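GDSL-like Lipase/Acylhydrolase family protein (Neisseria meningitidis, PDB 4K7J) probably removes O-acetyl groups from peptidoglycan as an SGNH-family esterase with a catalytic triad. Local coordinates at residues D67-S72 / E362-S367. Numbering follows the deposited sequence.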
loop_
_atom_site.group_PDB
_atom_site.type_symbol
_atom_site.label_atom_id
_atom_site.label_comp_id
_atom_site.label_asym_id
_atom_site.label_seq_id
_atom_site.Cartn_x
_atom_site.Cartn_y
_atom_site.Cartn_z
ATOM N N ASP A 67 -2.132 -8.370 2.788
ATOM C CA ASP A 67 -3.351 -7.622 3.114
ATOM C C ASP A 67 -3.919 -7.899 4.510
ATOM O O ASP A 67 -4.946 -7.348 4.853
ATOM C CB ASP A 67 -4.450 -7.789 2.036
ATOM C CG ASP A 67 -5.326 -6.543 1.894
ATOM O OD1 ASP A 67 -4.858 -5.434 2.257
ATOM O OD2 ASP A 67 -6.478 -6.665 1.417
ATOM N N PHE A 68 -3.270 -8.730 5.327
ATOM C CA PHE A 68 -3.793 -8.945 6.689
ATOM C C PHE A 68 -3.624 -7.714 7.590
ATOM O O PHE A 68 -4.468 -7.429 8.439
ATOM C CB PHE A 68 -3.187 -10.194 7.342
ATOM C CG PHE A 68 -3.702 -11.479 6.764
ATOM C CD1 PHE A 68 -4.995 -11.908 7.038
ATOM C CD2 PHE A 68 -2.909 -12.250 5.938
ATOM C CE1 PHE A 68 -5.479 -13.096 6.503
ATOM C CE2 PHE A 68 -3.391 -13.433 5.391
ATOM C CZ PHE A 68 -4.671 -13.858 5.680
ATOM N N PHE A 69 -2.543 -6.976 7.383
ATOM C CA PHE A 69 -2.270 -5.766 8.159
ATOM C C PHE A 69 -3.143 -4.640 7.635
ATOM O O PHE A 69 -3.892 -4.011 8.382
ATOM C CB PHE A 69 -0.782 -5.399 8.033
ATOM C CG PHE A 69 -0.352 -4.214 8.863
ATOM C CD1 PHE A 69 -0.524 -2.920 8.399
ATOM C CD2 PHE A 69 0.275 -4.397 10.086
ATOM C CE1 PHE A 69 -0.095 -1.834 9.150
ATOM C CE2 PHE A 69 0.697 -3.312 10.842
ATOM C CZ PHE A 69 0.513 -2.038 10.375
ATOM N N THR A 70 -3.060 -4.390 6.336
ATOM C CA THR A 70 -3.811 -3.278 5.744
ATOM C C THR A 70 -5.340 -3.461 5.799
ATOM O O THR A 70 -6.079 -2.488 5.889
ATOM C CB THR A 70 -3.343 -3.014 4.308
ATOM O OG1 THR A 70 -3.116 -4.267 3.660
ATOM C CG2 THR A 70 -2.025 -2.241 4.320
ATOM N N ASP A 71 -5.823 -4.698 5.775
ATOM C CA ASP A 71 -7.265 -4.900 5.830
ATOM C C ASP A 71 -7.799 -4.651 7.232
ATOM O O ASP A 71 -8.945 -4.232 7.403
ATOM C CB ASP A 71 -7.667 -6.295 5.360
ATOM C CG ASP A 71 -9.174 -6.462 5.282
ATOM O OD1 ASP A 71 -9.832 -5.654 4.580
ATOM O OD2 ASP A 71 -9.699 -7.377 5.943
ATOM N N SER A 72 -6.966 -4.895 8.239
ATOM C CA SER A 72 -7.381 -4.643 9.615
ATOM C C SER A 72 -7.456 -3.135 9.826
ATOM O O SER A 72 -8.418 -2.620 10.394
ATOM C CB SER A 72 -6.423 -5.304 10.607
ATOM O OG SER A 72 -6.600 -4.767 11.908
ATOM N N GLU A 362 -4.240 -2.894 14.463
ATOM C CA GLU A 362 -5.178 -2.286 15.406
ATOM C C GLU A 362 -4.443 -1.295 16.309
ATOM O O GLU A 362 -4.976 -0.244 16.662
ATOM C CB GLU A 362 -5.912 -3.359 16.225
ATOM C CG GLU A 362 -6.979 -4.125 15.433
ATOM C CD GLU A 362 -7.726 -5.153 16.271
ATOM O OE1 GLU A 362 -7.527 -5.185 17.502
ATOM O OE2 GLU A 362 -8.515 -5.935 15.700
ATOM N N MET A 363 -3.199 -1.613 16.648
ATOM C CA MET A 363 -2.373 -0.687 17.417
ATOM C C MET A 363 -2.045 0.573 16.613
ATOM O O MET A 363 -2.090 1.686 17.153
ATOM C CB MET A 363 -1.099 -1.367 17.915
ATOM C CG MET A 363 -1.363 -2.452 18.947
ATOM S SD MET A 363 0.138 -3.019 19.770
ATOM C CE MET A 363 0.685 -4.354 18.744
ATOM N N LEU A 364 -1.731 0.399 15.327
ATOM C CA LEU A 364 -1.485 1.544 14.454
ATOM C C LEU A 364 -2.732 2.396 14.324
ATOM O O LEU A 364 -2.664 3.628 14.359
ATOM C CB LEU A 364 -1.020 1.093 13.065
ATOM C CG LEU A 364 -0.853 2.204 12.027
ATOM C CD1 LEU A 364 0.072 3.310 12.561
ATOM C CD2 LEU A 364 -0.333 1.623 10.704
ATOM N N ALA A 365 -3.877 1.738 14.163
ATOM C CA ALA A 365 -5.144 2.452 14.030
ATOM C C ALA A 365 -5.414 3.249 15.306
ATOM O O ALA A 365 -5.816 4.429 15.248
ATOM C CB ALA A 365 -6.265 1.477 13.757
ATOM N N ASP A 366 -5.169 2.600 16.446
ATOM C CA ASP A 366 -5.208 3.254 17.761
ATOM C C ASP A 366 -4.370 4.523 17.766
ATOM O O ASP A 366 -4.857 5.591 18.130
ATOM C CB ASP A 366 -4.648 2.337 18.851
ATOM C CG ASP A 366 -5.600 1.226 19.240
ATOM O OD1 ASP A 366 -6.805 1.359 18.971
ATOM O OD2 ASP A 366 -5.134 0.224 19.828
ATOM N N SER A 367 -3.104 4.385 17.373
ATOM C CA SER A 367 -2.168 5.506 17.344
ATOM C C SER A 367 -2.654 6.675 16.468
ATOM O O SER A 367 -2.487 7.844 16.827
ATOM C CB SER A 367 -0.780 5.034 16.886
ATOM O OG SER A 367 -0.282 3.974 17.707
HETATM O O HOH W 1 -9.090 -5.253 13.069
#
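Phe69 meets Leu364 at the edge of its ring. The methyl CD2 of Leu364 lies near the ring plane, 3.8 Å from CZ of Phe69, and CE1 is equally near. The two side chains cross at about a right angle. CG of Phe69 is anti to the backbone N (chi1 -176°), which sends the ring across to the helix 354-373. There Ala360 also touches the Phe69 side chain, and Ile285 of the central sheet touches both Phe69 and Leu364. Trp326 meets the ring of Phe69 as well.

About one turn further along helix 68-81, Ser72 faces Glu362. OG of Ser72 packs 3.6 Å from CG of Glu362, a van der Waals contact. A water joins the two polar ends: it donates to OE2 of Glu362 at 2.8 Å and is also hydrogen-bonded to OG of Ser72 (2.8 Å). The extended Glu362 chain carries the carboxylate out to this water. OG of Ser72 also hydrogen-bonds to the carbonyl of Arg358.

No direct hydrogen bond links 67-72 to 362-367. Helices 68-81 and 354-373 pair here beside the central beta-sheet of the alpha/beta fold, joined by an apolar contact over that sheet and a water bridge, where the buried serine hydroxyl has its hydrogen-bonding needs met.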